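Local coordinates for natterin-like protein (Lethenteron camtschaticum, PDB 6IUL), which probably acts as a cytotoxic pore-forming immune protein, joining a jacalin-like lectin domain to an elongated aerolysin-type toxin domain, at residues M174-D179 and Y186-S191; G38-R43 and W81-G86; S199-N204 and L275-L280; Q46-L49 and R53-T56. One frame throughout, in Å; residues are numbered along the deposited sequence.

Contact 1. Residues M174-D179 and Y186-S191; sequences MEYKND and YTFESS
Tyr-176 and Tyr-186 bring two antiparallel strands together at one end of the elongated, aerolysin-type part of the molecule. The strand pieces 174-178 and 186-191, parts of strands 166-178 and 184-200, run antiparallel (177°), their axes no nearer than 9.7 Å, so side chains fill the gap and no hydrogen bond crosses it. Each strand has its backbone partner on another strand: Tyr-176 pairs with Val-262 of strand 260-285, Tyr-186 with Val-254 of strand 241-256. Tyr-176 is the most heavily covered residue of the contact. Its CD1 lies over one face of the Tyr-186 ring, displaced toward the rim and 3.6 Å from Tyr-186 CG, while its CE1 reaches Tyr-186 CB at 3.7 Å. The two side chains run antiparallel to each other, with ring centroids 5.0 Å apart and planes inclined at 36°, an oblique aromatic pair. Phe-188 crosses Tyr-176 at about a right angle. With CG anti to the backbone N (chi1 -178°), its ring turns its edge to both neighbours across the gap, and CE1 meets Met-174 CB at 4.0 Å. Lys-172 makes a cation-pi contact with Phe-188, and Met-174 also packs on Ile-117 of the second subunit. The Tyr-176 hydroxyl lies at the edge of the Phe-188 ring, OH 3.4 Å from Phe-188 CD1.

Contact 2. Residues G38-R43 and W81-G86; sequences GGWQVR and WGNGAG
Asn-83 lies alongside Trp-40, its amide nitrogen at the edge of the indole and close to the ring plane, with ND2 3.8 Å from Trp-40 CE3. The two side chains point the same way, and the amide is turned 37° from the indole plane. What ties the two loops is a hydrogen bond to the backbone: Asn-83 ND2 donates to Trp-40 O at 3.1 Å, with an angle of 156° at the hydrogen. The acceptor falls in the plane of the amide, and the nitrogen approaches nearly in line with the carbonyl. Asn-83 CB rests against the same oxygen, at 3.2 Å from Trp-40 O. At the other end of the amide, Asn-83 OD1 accepts a hydrogen bond from Thr-87 N, so the amide is gripped from both ends and its rotation is fixed. Trp-40 is steadied by its neighbour in sequence: its N donates to Gln-41 OE1 at 2.8 Å, and that oxygen sits 3.4 Å above one face of the indole, toward the rim. The backbone closes the turn, with Gly-38 N bonded to Gln-41 O. This is loop packing within the jacalin-like lectin region, far from the chain's centre. The loop holding Trp-40 leads into strand 42-49 and residues 83-86 leave strand 75-82, so the contact bridges two four-stranded antiparallel sheets, beside Trp-109, whose ring meets Trp-40.

Contact 3. Residues S199-N204 and L275-L280; sequences SWSTTN and LPYTAL
Tyr-277, projecting from strand 260-285, meets the end of strand 184-200 near the middle of the elongated beta-rich chain, within the aerolysin-type toxin region. Its CB starts the side chain toward residues 199-204, with CG lying between the backbone N and the carbonyl carbon (chi1 80°). Beyond it, CG comes within 4.2 Å of Trp-200 CD1, and CD2 closes on the same atom at 3.9 Å. Trp-200 CD1 stands over one face of the tyrosine ring, displaced toward the rim. The indole therefore presents its edge to that face in a T-shaped (edge-to-face) pair, with planes at 88° and the centroids of the tyrosine and the five-membered ring 5.2 Å apart. Further out, CE2 lies 3.9 Å from Ser-201 OG, and CZ lies 3.6 Å from Ser-201 O. The hydroxyl at the tip then donates a short hydrogen bond to that carbonyl, which lies at the edge of the ring and near its plane. Polar ends nearby have partners of their own: Trp-200 NE1 bonds to Tyr-156 OH, and Ser-201 OG to Ile-298 N. Met-154 of strand 135-155 packs against both aromatic side chains, and Tyr-299 meets the indole. The tyrosine thus spans the space between two strands that are not directly paired, each bonded to strand 290-313. The bond falls just where strand 184-200 gives way to loop, with Tyr-277 OH 2.5 Å from Ser-201 O.

Contact 4. Residues Q46-L49 and R53-T56; sequences QVWL and RRET
Val-47 and Glu-55 face each other as an antiparallel hydrogen-bonded pair: Val-47 N donates to Glu-55 O at 2.9 Å, and Glu-55 N returns the bond to Val-47 O at 3.0 Å. Nearer the turn, Leu-49 N donates to Arg-53 O at 3.0 Å. The strand pieces 46-49 and 54-56 run at 166° to one another, forming a beta hairpin in the jacalin-like lectin domain. CA-H...O contacts fill in between, the shortest from Arg-54 CA to Val-47 O at 3.2 Å. On the face carrying Gln-46, Trp-48, Arg-54 and Thr-56, the aliphatic part of Arg-54 runs beside Trp-48. Its CG makes a CH-pi contact 4.1 Å from the centroid of the five-membered ring of Trp-48, and its guanidinium is inclined only 21° to the indole. That course follows from an extended start, CG opposite the backbone N (chi1 163°), and a bend at chi3. Gln-46 CG sits 3.4 Å above the Trp-48 ring plane, and Gln-46 NE2 lies 2.8 Å from Thr-56 OG1. Lys-32 adds a cation-pi contact to the indole. On the face bearing Val-47 and Glu-55, both side chains touch Phe-21 of strand 17-22, as do Leu-49 and Arg-53. Strand 54-58 is outermost in its four-stranded antiparallel sheet within this chain; strand 42-49 separates it from strand 30-37.

Overall arrangement
The four contacts are spread along an elongated chain. Contacts 2 and 4 belong to the jacalin-like lectin region, share strand 42-49 and have centres 22 Å apart; contact 4 is nested inside the loop that contact 2 closes. Contacts 1 and 3 follow in sequence, both in the toxin-family region and both on strand 184-200, yet their centres are 46 Å apart, a measure of how long that strand is. Contact 3 lies near the chain's centre, its nearest atoms about 7 Å from contact 4, whereas contacts 1 and 2 stand 87 Å apart, centre to centre, consistent with a lectin part at one end and a long toxin part reaching toward the other.

Contact 1. Residues M174-D179 and Y186-S191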
# COMPACT_ATOMS: atom_id res chain seq x y z
N MET A 174 -1.75 -29.11 -19.45
CA MET A 174 -2.34 -29.31 -20.76
C MET A 174 -1.71 -30.56 -21.40
O MET A 174 -0.54 -30.89 -21.18
CB MET A 174 -2.11 -28.04 -21.61
CG MET A 174 -2.76 -28.00 -22.97
SD MET A 174 -4.43 -28.66 -23.00
CE MET A 174 -4.67 -28.76 -24.78
N GLU A 175 -2.48 -31.23 -22.23
CA GLU A 175 -1.97 -32.45 -22.86
C GLU A 175 -2.07 -32.33 -24.40
O GLU A 175 -3.05 -31.81 -24.94
CB GLU A 175 -2.79 -33.65 -22.37
CG GLU A 175 -2.35 -35.00 -22.92
CD GLU A 175 -3.29 -36.14 -22.46
OE1 GLU A 175 -3.08 -36.64 -21.34
OE2 GLU A 175 -4.24 -36.47 -23.19
N TYR A 176 -1.03 -32.81 -25.06
CA TYR A 176 -0.94 -32.76 -26.52
C TYR A 176 -0.77 -34.18 -27.01
O TYR A 176 0.21 -34.85 -26.64
CB TYR A 176 0.27 -31.91 -26.95
CG TYR A 176 0.18 -30.50 -26.45
CD1 TYR A 176 -0.59 -29.54 -27.12
CD2 TYR A 176 0.82 -30.11 -25.29
CE1 TYR A 176 -0.69 -28.23 -26.67
CE2 TYR A 176 0.69 -28.81 -24.80
CZ TYR A 176 -0.06 -27.88 -25.48
OH TYR A 176 -0.18 -26.62 -24.95
N LYS A 177 -1.72 -34.67 -27.78
CA LYS A 177 -1.67 -36.03 -28.26
C LYS A 177 -1.56 -36.04 -29.80
O LYS A 177 -2.39 -35.46 -30.49
CB LYS A 177 -2.88 -36.82 -27.79
CG LYS A 177 -2.63 -38.32 -27.97
CD LYS A 177 -3.82 -39.23 -27.67
CE LYS A 177 -3.31 -40.68 -27.51
NZ LYS A 177 -4.38 -41.72 -27.63
N ASN A 178 -0.53 -36.70 -30.31
CA ASN A 178 -0.23 -36.74 -31.75
C ASN A 178 -0.55 -38.13 -32.27
O ASN A 178 0.22 -39.09 -32.09
CB ASN A 178 1.24 -36.40 -32.04
CG ASN A 178 1.54 -36.33 -33.54
OD1 ASN A 178 0.66 -36.55 -34.36
ND2 ASN A 178 2.79 -35.98 -33.90
N ASP A 179 -1.72 -38.21 -32.90
CA ASP A 179 -2.25 -39.45 -33.44
C ASP A 179 -1.94 -39.57 -34.93
O ASP A 179 -2.35 -40.54 -35.58
CB ASP A 179 -3.76 -39.52 -33.22
CG ASP A 179 -4.13 -39.94 -31.79
OD1 ASP A 179 -3.34 -40.52 -31.02
OD2 ASP A 179 -5.30 -39.73 -31.46
N TYR A 186 3.15 -27.39 -31.35
CA TYR A 186 2.06 -26.59 -30.74
C TYR A 186 2.62 -25.51 -29.87
O TYR A 186 3.78 -25.54 -29.55
CB TYR A 186 1.20 -27.46 -29.79
CG TYR A 186 0.51 -28.64 -30.41
CD1 TYR A 186 1.16 -29.85 -30.52
CD2 TYR A 186 -0.80 -28.56 -30.86
CE1 TYR A 186 0.54 -30.94 -31.09
CE2 TYR A 186 -1.44 -29.66 -31.39
CZ TYR A 186 -0.77 -30.84 -31.50
OH TYR A 186 -1.41 -31.94 -32.02
N THR A 187 1.82 -24.56 -29.43
CA THR A 187 2.31 -23.49 -28.57
C THR A 187 1.65 -23.54 -27.20
O THR A 187 0.45 -23.44 -27.09
CB THR A 187 2.03 -22.09 -29.18
OG1 THR A 187 2.47 -22.05 -30.56
CG2 THR A 187 2.74 -20.99 -28.34
N PHE A 188 2.43 -23.66 -26.16
CA PHE A 188 1.92 -23.58 -24.80
C PHE A 188 2.04 -22.14 -24.28
O PHE A 188 3.09 -21.50 -24.43
CB PHE A 188 2.73 -24.50 -23.91
CG PHE A 188 2.27 -24.55 -22.48
CD1 PHE A 188 1.29 -25.43 -22.10
CD2 PHE A 188 2.84 -23.74 -21.53
CE1 PHE A 188 0.87 -25.49 -20.77
CE2 PHE A 188 2.45 -23.78 -20.20
CZ PHE A 188 1.46 -24.65 -19.82
N GLU A 189 0.97 -21.68 -23.63
CA GLU A 189 0.96 -20.41 -22.94
C GLU A 189 0.37 -20.57 -21.54
O GLU A 189 -0.56 -21.34 -21.36
CB GLU A 189 0.07 -19.46 -23.70
CG GLU A 189 0.65 -18.89 -24.95
CD GLU A 189 -0.32 -17.98 -25.70
OE1 GLU A 189 -1.48 -17.81 -25.28
OE2 GLU A 189 0.07 -17.47 -26.77
N SER A 190 0.89 -19.81 -20.57
CA SER A 190 0.32 -19.80 -19.23
C SER A 190 0.59 -18.49 -18.53
O SER A 190 1.58 -17.83 -18.82
CB SER A 190 0.88 -20.95 -18.41
OG SER A 190 0.27 -20.97 -17.13
N SER A 191 -0.28 -18.13 -17.59
CA SER A 191 -0.07 -16.90 -16.79
C SER A 191 -0.63 -17.07 -15.38
O SER A 191 -1.55 -17.89 -15.15
CB SER A 191 -0.73 -15.70 -17.46
OG SER A 191 -2.15 -15.86 -17.59

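Contact 2. Residues G38-R43 and W81-G86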
# COMPACT_ATOMS: atom_id res chain seq x y z
N GLY A 38 4.36 24.39 41.67
CA GLY A 38 4.16 24.96 42.99
C GLY A 38 3.65 26.41 42.88
O GLY A 38 3.24 26.88 41.81
N GLY A 39 3.72 27.13 44.00
CA GLY A 39 3.29 28.47 44.04
C GLY A 39 4.03 29.43 43.15
O GLY A 39 3.42 30.26 42.49
N TRP A 40 5.33 29.30 43.10
CA TRP A 40 6.17 30.28 42.40
C TRP A 40 7.15 29.57 41.44
O TRP A 40 8.23 30.08 41.10
CB TRP A 40 6.93 31.21 43.40
CG TRP A 40 7.65 30.45 44.52
CD1 TRP A 40 7.08 29.89 45.66
CD2 TRP A 40 9.06 30.23 44.64
NE1 TRP A 40 8.05 29.31 46.44
CE2 TRP A 40 9.28 29.53 45.86
CE3 TRP A 40 10.17 30.56 43.85
CZ2 TRP A 40 10.55 29.10 46.28
CZ3 TRP A 40 11.45 30.16 44.26
CH2 TRP A 40 11.63 29.43 45.48
N GLN A 41 6.78 28.38 40.99
CA GLN A 41 7.68 27.61 40.14
C GLN A 41 6.99 26.41 39.50
O GLN A 41 5.91 25.98 39.96
CB GLN A 41 8.91 27.12 40.93
CG GLN A 41 8.62 25.98 41.87
CD GLN A 41 8.08 26.41 43.24
OE1 GLN A 41 7.21 27.23 43.36
NE2 GLN A 41 8.55 25.78 44.25
N VAL A 42 7.61 25.91 38.43
CA VAL A 42 7.44 24.52 38.04
C VAL A 42 8.33 23.71 38.97
O VAL A 42 9.53 23.95 39.01
CB VAL A 42 7.85 24.29 36.57
CG1 VAL A 42 7.93 22.77 36.26
CG2 VAL A 42 6.88 25.01 35.65
N ARG A 43 7.73 22.77 39.72
CA ARG A 43 8.46 21.98 40.70
C ARG A 43 9.22 20.82 40.08
O ARG A 43 10.32 20.45 40.52
CB ARG A 43 7.49 21.42 41.74
CG ARG A 43 7.08 22.40 42.82
CD ARG A 43 7.75 21.82 44.11
NE ARG A 43 6.83 20.88 44.71
CZ ARG A 43 7.01 20.21 45.86
NH1 ARG A 43 8.14 20.24 46.54
NH2 ARG A 43 6.02 19.50 46.34
N TRP A 81 7.62 30.47 30.16
CA TRP A 81 7.65 31.67 31.01
C TRP A 81 8.57 31.44 32.20
O TRP A 81 8.65 30.33 32.76
CB TRP A 81 6.28 31.94 31.59
CG TRP A 81 5.26 32.51 30.71
CD1 TRP A 81 4.85 33.79 30.67
CD2 TRP A 81 4.41 31.78 29.81
NE1 TRP A 81 3.81 33.92 29.74
CE2 TRP A 81 3.52 32.70 29.22
CE3 TRP A 81 4.35 30.44 29.42
CZ2 TRP A 81 2.60 32.35 28.28
CZ3 TRP A 81 3.43 30.08 28.50
CH2 TRP A 81 2.54 31.04 27.93
N GLY A 82 9.25 32.52 32.58
CA GLY A 82 9.94 32.62 33.85
C GLY A 82 8.95 32.80 35.00
O GLY A 82 7.76 33.07 34.78
N ASN A 83 9.44 32.69 36.23
CA ASN A 83 8.53 32.79 37.40
C ASN A 83 8.28 34.21 37.87
O ASN A 83 7.56 34.43 38.85
CB ASN A 83 9.01 31.94 38.57
CG ASN A 83 10.27 32.45 39.18
OD1 ASN A 83 10.96 33.26 38.57
ND2 ASN A 83 10.58 32.00 40.41
N GLY A 84 8.87 35.19 37.22
CA GLY A 84 8.58 36.56 37.70
C GLY A 84 9.69 37.22 38.52
O GLY A 84 9.97 38.38 38.33
N ALA A 85 10.33 36.49 39.43
CA ALA A 85 11.63 36.93 39.93
C ALA A 85 12.72 36.63 38.89
O ALA A 85 13.83 37.06 39.05
CB ALA A 85 11.97 36.22 41.23
N GLY A 86 12.40 35.84 37.88
CA GLY A 86 13.40 35.37 36.92
C GLY A 86 14.36 34.33 37.47
O GLY A 86 15.46 34.20 36.96

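Contact 3. Residues S199-N204 and L275-L280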
# COMPACT_ATOMS: atom_id res chain seq x y z
N SER A 199 8.63 -5.98 3.84
CA SER A 199 8.37 -5.36 5.14
C SER A 199 9.65 -5.27 5.98
O SER A 199 10.28 -6.28 6.29
CB SER A 199 7.31 -6.12 5.90
OG SER A 199 7.20 -5.60 7.22
N TRP A 200 10.04 -4.06 6.33
CA TRP A 200 11.12 -3.85 7.30
C TRP A 200 10.53 -3.35 8.60
O TRP A 200 9.88 -2.30 8.61
CB TRP A 200 12.12 -2.87 6.77
CG TRP A 200 12.93 -3.31 5.59
CD1 TRP A 200 14.13 -3.98 5.63
CD2 TRP A 200 12.65 -3.07 4.21
NE1 TRP A 200 14.61 -4.13 4.36
CE2 TRP A 200 13.71 -3.61 3.47
CE3 TRP A 200 11.59 -2.45 3.53
CZ2 TRP A 200 13.76 -3.56 2.08
CZ3 TRP A 200 11.62 -2.40 2.16
CH2 TRP A 200 12.72 -2.94 1.43
N SER A 201 10.75 -4.07 9.69
CA SER A 201 10.16 -3.75 10.97
C SER A 201 10.73 -2.40 11.47
O SER A 201 11.86 -2.04 11.20
CB SER A 201 10.40 -4.86 11.99
OG SER A 201 11.82 -4.94 12.30
N THR A 202 9.93 -1.67 12.22
CA THR A 202 10.38 -0.44 12.87
C THR A 202 9.94 -0.42 14.32
O THR A 202 9.02 -1.12 14.68
CB THR A 202 9.81 0.81 12.17
OG1 THR A 202 8.41 0.85 12.34
CG2 THR A 202 10.08 0.80 10.66
N THR A 203 10.61 0.37 15.14
CA THR A 203 10.21 0.57 16.55
C THR A 203 10.21 2.05 16.91
O THR A 203 10.56 2.91 16.10
CB THR A 203 11.19 -0.15 17.50
OG1 THR A 203 12.54 0.30 17.25
CG2 THR A 203 11.13 -1.66 17.30
N ASN A 204 9.85 2.34 18.15
CA ASN A 204 9.95 3.68 18.74
C ASN A 204 9.10 4.68 17.97
O ASN A 204 9.39 5.88 17.97
CB ASN A 204 11.41 4.11 18.77
CG ASN A 204 12.28 3.16 19.58
OD1 ASN A 204 11.78 2.41 20.39
ND2 ASN A 204 13.59 3.21 19.37
N LEU A 275 14.32 -12.63 7.86
CA LEU A 275 15.76 -12.37 8.00
C LEU A 275 16.04 -11.14 8.87
O LEU A 275 15.38 -10.15 8.72
CB LEU A 275 16.37 -12.10 6.63
CG LEU A 275 16.53 -13.23 5.59
CD1 LEU A 275 17.12 -12.65 4.33
CD2 LEU A 275 17.43 -14.36 6.12
N PRO A 276 17.03 -11.20 9.77
CA PRO A 276 17.42 -9.98 10.48
C PRO A 276 18.09 -8.96 9.56
O PRO A 276 18.73 -9.35 8.57
CB PRO A 276 18.41 -10.48 11.57
CG PRO A 276 18.91 -11.80 11.02
CD PRO A 276 17.75 -12.39 10.26
N TYR A 277 17.93 -7.67 9.87
CA TYR A 277 18.62 -6.61 9.10
C TYR A 277 19.24 -5.58 10.01
O TYR A 277 18.79 -5.38 11.12
CB TYR A 277 17.65 -5.91 8.10
CG TYR A 277 16.76 -4.86 8.72
CD1 TYR A 277 17.21 -3.57 8.96
CD2 TYR A 277 15.48 -5.18 9.12
CE1 TYR A 277 16.40 -2.60 9.54
CE2 TYR A 277 14.65 -4.22 9.69
CZ TYR A 277 15.12 -2.94 9.90
OH TYR A 277 14.28 -2.02 10.50
N THR A 278 20.26 -4.91 9.50
CA THR A 278 20.81 -3.72 10.14
C THR A 278 20.75 -2.62 9.09
O THR A 278 20.75 -2.91 7.88
CB THR A 278 22.27 -3.90 10.61
OG1 THR A 278 23.10 -4.14 9.48
CG2 THR A 278 22.43 -5.06 11.60
N ALA A 279 20.68 -1.37 9.55
CA ALA A 279 20.58 -0.25 8.64
C ALA A 279 20.86 1.06 9.37
O ALA A 279 21.09 1.08 10.56
CB ALA A 279 19.17 -0.19 8.01
N LEU A 280 20.84 2.16 8.63
CA LEU A 280 21.04 3.47 9.20
C LEU A 280 19.85 4.37 8.83
O LEU A 280 19.48 4.51 7.66
CB LEU A 280 22.35 4.03 8.65
CG LEU A 280 22.73 5.43 9.14
CD1 LEU A 280 23.01 5.39 10.65
CD2 LEU A 280 23.91 6.03 8.40

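Contact 4. Residues Q46-L49 and R53-T56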
# COMPACT_ATOMS: atom_id res chain seq x y z
N GLN A 46 8.32 14.89 34.68
CA GLN A 46 8.66 13.54 34.28
C GLN A 46 8.39 13.37 32.76
O GLN A 46 7.35 13.78 32.24
CB GLN A 46 7.86 12.57 35.11
CG GLN A 46 8.02 11.10 34.80
CD GLN A 46 7.50 10.19 35.90
OE1 GLN A 46 6.31 10.01 36.10
NE2 GLN A 46 8.43 9.58 36.59
N VAL A 47 9.31 12.74 32.06
CA VAL A 47 9.30 12.67 30.62
C VAL A 47 9.50 11.22 30.19
O VAL A 47 10.40 10.51 30.70
CB VAL A 47 10.47 13.49 30.04
CG1 VAL A 47 10.52 13.41 28.52
CG2 VAL A 47 10.43 14.95 30.51
N TRP A 48 8.68 10.81 29.22
CA TRP A 48 8.77 9.47 28.61
C TRP A 48 9.10 9.60 27.11
O TRP A 48 8.49 10.43 26.40
CB TRP A 48 7.44 8.75 28.70
CG TRP A 48 6.95 8.35 30.06
CD1 TRP A 48 6.92 7.08 30.56
CD2 TRP A 48 6.32 9.19 31.04
NE1 TRP A 48 6.32 7.08 31.80
CE2 TRP A 48 5.94 8.36 32.12
CE3 TRP A 48 6.03 10.55 31.10
CZ2 TRP A 48 5.30 8.86 33.29
CZ3 TRP A 48 5.39 11.06 32.21
CH2 TRP A 48 5.03 10.21 33.31
N LEU A 49 10.03 8.79 26.63
CA LEU A 49 10.35 8.73 25.21
C LEU A 49 9.75 7.49 24.58
O LEU A 49 9.36 6.57 25.26
CB LEU A 49 11.84 8.77 24.99
CG LEU A 49 12.56 9.95 25.61
CD1 LEU A 49 14.06 9.90 25.31
CD2 LEU A 49 11.96 11.26 25.13
N ARG A 53 12.21 4.84 27.59
CA ARG A 53 12.99 5.52 28.59
C ARG A 53 12.09 6.53 29.33
O ARG A 53 11.15 7.07 28.77
CB ARG A 53 14.19 6.25 27.98
CG ARG A 53 15.29 5.33 27.41
CD ARG A 53 16.30 6.17 26.64
NE ARG A 53 17.04 7.08 27.50
CZ ARG A 53 17.70 8.17 27.08
NH1 ARG A 53 18.33 8.96 27.95
NH2 ARG A 53 17.69 8.52 25.80
N ARG A 54 12.43 6.80 30.57
CA ARG A 54 11.62 7.61 31.45
C ARG A 54 12.50 8.24 32.51
O ARG A 54 13.33 7.57 33.12
CB ARG A 54 10.57 6.70 32.08
CG ARG A 54 9.89 7.25 33.28
CD ARG A 54 8.76 6.36 33.70
NE ARG A 54 9.23 5.12 34.27
CZ ARG A 54 9.16 4.81 35.55
NH1 ARG A 54 8.69 5.67 36.43
NH2 ARG A 54 9.60 3.63 35.95
N GLU A 55 12.33 9.53 32.74
CA GLU A 55 13.12 10.18 33.76
C GLU A 55 12.43 11.40 34.38
O GLU A 55 11.63 12.06 33.74
CB GLU A 55 14.49 10.57 33.19
CG GLU A 55 15.59 10.60 34.26
CD GLU A 55 17.01 10.76 33.71
OE1 GLU A 55 17.87 11.28 34.46
OE2 GLU A 55 17.27 10.42 32.54
N THR A 56 12.83 11.72 35.61
CA THR A 56 12.26 12.76 36.40
C THR A 56 13.31 13.77 36.85
O THR A 56 14.41 13.43 37.27
CB THR A 56 11.57 12.15 37.64
OG1 THR A 56 10.52 11.26 37.22
CG2 THR A 56 10.95 13.26 38.48